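PDB 3KH8: MaoC-like dehydratase from Phytophthora Capsici, which probably catalyses the reversible hydration of trans-2-enoyl thioesters, as a hydratase 2-like lyase built from hot dog domains. Local coordinates for residues A[72-86]-A[259-271]. Sequence-based numbering, arbitrary orientation.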
# COMPACT_ATOMS: atom_id res chain seq x y z
N GLN A 72 -15.51 3.49 -2.89
CA GLN A 72 -15.46 3.80 -4.32
C GLN A 72 -14.03 3.67 -4.87
O GLN A 72 -13.84 3.32 -6.03
CB GLN A 72 -16.01 5.22 -4.59
CG GLN A 72 -15.82 5.70 -6.03
CD GLN A 72 -16.72 6.86 -6.42
OE1 GLN A 72 -17.01 7.74 -5.61
NE2 GLN A 72 -17.13 6.89 -7.68
N PHE A 73 -13.04 3.95 -4.02
CA PHE A 73 -11.63 3.90 -4.42
C PHE A 73 -10.80 2.78 -3.78
O PHE A 73 -9.71 2.47 -4.28
CB PHE A 73 -10.97 5.26 -4.19
CG PHE A 73 -11.64 6.39 -4.92
CD1 PHE A 73 -11.59 6.46 -6.31
CD2 PHE A 73 -12.34 7.37 -4.22
CE1 PHE A 73 -12.23 7.49 -7.00
CE2 PHE A 73 -12.98 8.41 -4.90
CZ PHE A 73 -12.92 8.47 -6.29
N THR A 74 -11.30 2.18 -2.70
CA THR A 74 -10.53 1.16 -1.96
C THR A 74 -11.08 -0.26 -2.06
O THR A 74 -10.44 -1.21 -1.59
CB THR A 74 -10.41 1.50 -0.46
OG1 THR A 74 -11.73 1.59 0.10
CG2 THR A 74 -9.66 2.81 -0.26
N TYR A 75 -12.27 -0.41 -2.65
CA TYR A 75 -12.89 -1.73 -2.76
C TYR A 75 -13.30 -2.04 -4.20
O TYR A 75 -14.21 -1.42 -4.74
CB TYR A 75 -14.09 -1.84 -1.79
CG TYR A 75 -14.81 -3.17 -1.84
CD1 TYR A 75 -14.11 -4.38 -1.87
CD2 TYR A 75 -16.20 -3.22 -1.85
CE1 TYR A 75 -14.77 -5.60 -1.92
CE2 TYR A 75 -16.88 -4.45 -1.89
CZ TYR A 75 -16.15 -5.63 -1.92
OH TYR A 75 -16.81 -6.84 -1.96
N GLU A 76 -12.62 -3.01 -4.79
CA GLU A 76 -12.78 -3.37 -6.21
C GLU A 76 -14.21 -3.73 -6.62
O GLU A 76 -14.56 -3.58 -7.79
CB GLU A 76 -11.80 -4.49 -6.61
CG GLU A 76 -12.05 -5.85 -5.93
CD GLU A 76 -11.42 -5.96 -4.55
OE1 GLU A 76 -10.95 -4.93 -3.99
OE2 GLU A 76 -11.40 -7.09 -4.01
N PHE A 77 -15.02 -4.20 -5.68
CA PHE A 77 -16.41 -4.56 -5.99
C PHE A 77 -17.44 -3.54 -5.51
O PHE A 77 -18.64 -3.84 -5.46
CB PHE A 77 -16.74 -5.99 -5.50
CG PHE A 77 -15.97 -7.06 -6.22
CD1 PHE A 77 -16.06 -7.18 -7.61
CD2 PHE A 77 -15.14 -7.93 -5.52
CE1 PHE A 77 -15.33 -8.15 -8.28
CE2 PHE A 77 -14.42 -8.90 -6.19
CZ PHE A 77 -14.51 -9.02 -7.57
N ASP A 78 -16.98 -2.34 -5.18
CA ASP A 78 -17.89 -1.23 -4.96
C ASP A 78 -18.63 -1.02 -6.28
O ASP A 78 -18.04 -1.16 -7.36
CB ASP A 78 -17.15 0.05 -4.57
CG ASP A 78 -18.09 1.19 -4.25
OD1 ASP A 78 -18.55 1.28 -3.09
OD2 ASP A 78 -18.38 2.00 -5.16
N GLU A 79 -19.92 -0.71 -6.20
CA GLU A 79 -20.75 -0.59 -7.39
C GLU A 79 -20.35 0.58 -8.29
O GLU A 79 -20.68 0.60 -9.48
CB GLU A 79 -22.24 -0.57 -7.02
CG GLU A 79 -22.70 -1.96 -6.59
CD GLU A 79 -24.13 -2.03 -6.09
OE1 GLU A 79 -24.86 -1.03 -6.18
OE2 GLU A 79 -24.51 -3.12 -5.62
N LYS A 80 -19.63 1.54 -7.73
CA LYS A 80 -19.05 2.63 -8.51
C LYS A 80 -17.52 2.66 -8.41
O LYS A 80 -16.91 3.73 -8.47
CB LYS A 80 -19.62 3.98 -8.06
CG LYS A 80 -21.13 4.13 -8.27
CD LYS A 80 -21.54 5.55 -7.90
CE LYS A 80 -23.03 5.64 -7.60
NZ LYS A 80 -23.32 6.83 -6.76
N PHE A 81 -16.90 1.48 -8.27
CA PHE A 81 -15.44 1.42 -8.17
C PHE A 81 -14.79 2.16 -9.33
O PHE A 81 -15.16 1.98 -10.49
CB PHE A 81 -14.91 -0.02 -8.08
CG PHE A 81 -13.40 -0.09 -8.02
CD1 PHE A 81 -12.71 0.34 -6.89
CD2 PHE A 81 -12.67 -0.55 -9.11
CE1 PHE A 81 -11.31 0.30 -6.83
CE2 PHE A 81 -11.27 -0.60 -9.07
CZ PHE A 81 -10.59 -0.17 -7.92
N SER A 82 -13.83 3.03 -9.00
CA SER A 82 -13.18 3.89 -9.97
C SER A 82 -11.71 4.07 -9.61
O SER A 82 -11.33 3.94 -8.44
CB SER A 82 -13.85 5.27 -10.01
OG SER A 82 -15.24 5.17 -10.29
N ALA A 83 -10.89 4.38 -10.61
CA ALA A 83 -9.54 4.89 -10.34
C ALA A 83 -9.70 6.26 -9.70
O ALA A 83 -10.61 7.01 -10.06
CB ALA A 83 -8.76 5.01 -11.64
N PHE A 84 -8.84 6.59 -8.74
CA PHE A 84 -8.84 7.98 -8.28
C PHE A 84 -8.33 8.88 -9.41
O PHE A 84 -7.32 8.56 -10.04
CB PHE A 84 -8.04 8.19 -6.98
CG PHE A 84 -8.30 9.54 -6.36
CD1 PHE A 84 -9.42 9.75 -5.58
CD2 PHE A 84 -7.45 10.61 -6.63
CE1 PHE A 84 -9.69 11.01 -5.04
CE2 PHE A 84 -7.70 11.87 -6.10
CZ PHE A 84 -8.82 12.07 -5.30
N PRO A 85 -9.04 10.00 -9.68
CA PRO A 85 -8.77 10.78 -10.89
C PRO A 85 -7.34 11.31 -11.07
O PRO A 85 -6.92 11.53 -12.21
CB PRO A 85 -9.76 11.94 -10.78
CG PRO A 85 -10.91 11.35 -10.05
CD PRO A 85 -10.26 10.48 -9.00
N LEU A 86 -6.61 11.50 -9.98
CA LEU A 86 -5.23 11.99 -10.07
C LEU A 86 -4.21 10.90 -10.40
O LEU A 86 -3.05 11.21 -10.67
CB LEU A 86 -4.83 12.72 -8.77
CG LEU A 86 -3.63 13.67 -8.88
CD1 LEU A 86 -4.01 14.95 -9.64
CD2 LEU A 86 -3.06 14.01 -7.51
N SER A 259 -6.88 16.80 -3.78
CA SER A 259 -7.79 16.25 -4.78
C SER A 259 -8.93 15.45 -4.17
O SER A 259 -10.06 15.50 -4.67
CB SER A 259 -7.03 15.39 -5.80
OG SER A 259 -6.08 16.17 -6.50
N ARG A 260 -8.64 14.71 -3.10
CA ARG A 260 -9.65 13.95 -2.36
C ARG A 260 -10.71 14.88 -1.78
O ARG A 260 -11.91 14.58 -1.87
CB ARG A 260 -9.01 13.16 -1.22
CG ARG A 260 -8.22 11.92 -1.65
CD ARG A 260 -7.48 11.31 -0.46
NE ARG A 260 -8.36 11.19 0.70
CZ ARG A 260 -7.97 11.32 1.96
NH1 ARG A 260 -6.70 11.55 2.26
NH2 ARG A 260 -8.87 11.21 2.93
N ALA A 261 -10.28 16.00 -1.20
CA ALA A 261 -11.20 16.98 -0.64
C ALA A 261 -12.07 17.59 -1.73
O ALA A 261 -13.28 17.74 -1.55
CB ALA A 261 -10.43 18.07 0.11
N LEU A 262 -11.46 17.92 -2.87
CA LEU A 262 -12.17 18.50 -4.00
C LEU A 262 -13.20 17.54 -4.60
O LEU A 262 -14.33 17.95 -4.90
CB LEU A 262 -11.18 18.99 -5.07
CG LEU A 262 -10.29 20.17 -4.65
CD1 LEU A 262 -9.02 20.20 -5.50
CD2 LEU A 262 -11.05 21.50 -4.75
N PHE A 263 -12.81 16.28 -4.78
CA PHE A 263 -13.73 15.26 -5.28
C PHE A 263 -14.91 15.07 -4.34
O PHE A 263 -16.06 14.99 -4.79
CB PHE A 263 -13.02 13.91 -5.51
CG PHE A 263 -13.95 12.81 -5.96
CD1 PHE A 263 -14.32 12.70 -7.30
CD2 PHE A 263 -14.48 11.91 -5.04
CE1 PHE A 263 -15.20 11.69 -7.72
CE2 PHE A 263 -15.36 10.90 -5.45
CZ PHE A 263 -15.72 10.79 -6.79
N LYS A 264 -14.62 15.02 -3.04
CA LYS A 264 -15.64 14.79 -2.01
C LYS A 264 -16.65 15.93 -1.96
O LYS A 264 -17.86 15.70 -1.86
CB LYS A 264 -14.96 14.60 -0.65
CG LYS A 264 -15.88 14.09 0.45
CD LYS A 264 -15.13 14.00 1.78
CE LYS A 264 -16.01 13.45 2.88
NZ LYS A 264 -15.26 13.34 4.17
N GLN A 265 -16.16 17.17 -2.03
CA GLN A 265 -17.02 18.34 -1.93
C GLN A 265 -17.86 18.60 -3.19
O GLN A 265 -19.05 18.92 -3.09
CB GLN A 265 -16.21 19.59 -1.56
CG GLN A 265 -17.04 20.87 -1.37
CD GLN A 265 -18.09 20.75 -0.28
OE1 GLN A 265 -17.82 20.28 0.82
NE2 GLN A 265 -19.31 21.19 -0.59
N PHE A 266 -17.25 18.42 -4.37
CA PHE A 266 -17.84 18.92 -5.61
C PHE A 266 -18.33 17.89 -6.64
O PHE A 266 -19.24 18.18 -7.42
CB PHE A 266 -16.89 19.92 -6.28
CG PHE A 266 -16.57 21.11 -5.42
CD1 PHE A 266 -17.48 22.15 -5.26
CD2 PHE A 266 -15.34 21.18 -4.76
CE1 PHE A 266 -17.19 23.25 -4.46
CE2 PHE A 266 -15.04 22.28 -3.95
CZ PHE A 266 -15.96 23.31 -3.80
N CYS A 267 -17.73 16.70 -6.66
CA CYS A 267 -17.95 15.78 -7.79
C CYS A 267 -19.13 14.82 -7.67
O CYS A 267 -19.41 14.07 -8.61
CB CYS A 267 -16.66 15.04 -8.14
SG CYS A 267 -15.37 16.08 -8.87
N GLY A 268 -19.82 14.83 -6.53
CA GLY A 268 -21.01 14.00 -6.31
C GLY A 268 -20.83 12.51 -6.61
O GLY A 268 -21.69 11.90 -7.26
N GLY A 269 -19.71 11.95 -6.17
CA GLY A 269 -19.44 10.51 -6.33
C GLY A 269 -19.18 10.03 -7.74
O GLY A 269 -19.20 8.83 -8.00
N ASP A 270 -18.92 10.96 -8.66
CA ASP A 270 -18.73 10.63 -10.07
C ASP A 270 -17.38 11.13 -10.59
O ASP A 270 -17.19 12.34 -10.78
CB ASP A 270 -19.89 11.20 -10.90
CG ASP A 270 -19.79 10.85 -12.38
OD1 ASP A 270 -18.90 10.07 -12.78
OD2 ASP A 270 -20.62 11.38 -13.15
N VAL A 271 -16.46 10.21 -10.85
CA VAL A 271 -15.12 10.56 -11.33
C VAL A 271 -15.13 11.27 -12.69
O VAL A 271 -14.23 12.05 -12.98
CB VAL A 271 -14.13 9.34 -11.36
CG1 VAL A 271 -13.87 8.83 -9.96
CG2 VAL A 271 -14.63 8.22 -12.30
O HOH W 1 -17.32 7.43 -10.57
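Segment 72-86 folds back so that Gln72 faces Gly269 of the type I' turn 267-270, just beyond helix 251-266, and Pro85 lies by Val271, CA atoms 6.4 Å apart. Glycine suits positions 268 and 269 of this turn because both have positive phi. Gly269 O accepts from Gln72 NE2 at 2.9 Å; the acceptor lies nearly in the amide plane, whereas the donor stands above the carbonyl plane. Glutamine has the reach, its chain extended with CG trans to the backbone N (chi1 172°), and its two N-H groups let NE2 also make a longer bond to Lys80 O. Ser82 OG meets Lys80 O from the opposite face and accepts a hydrogen bond from a water, which in turn accepts one from Val271 N. Beside these polar groups, the flat Phe73 ring puts its edge to the face of Phe263, centroids 5.1 Å apart and planes at 72°. Branched Val271 fits between Phe73, Ser82 and Pro85, its CG1 3.6 Å from Phe73 CE1. Phe84 turns its ring edge to the helix, CZ lying 3.4 Å from Arg260 N, while Arg260 itself salt-bridges Glu68. One direct hydrogen bond and a bridging water thus supplement aromatic and aliphatic packing in joining the hydratase 2 N-terminal and MaoC-like regions.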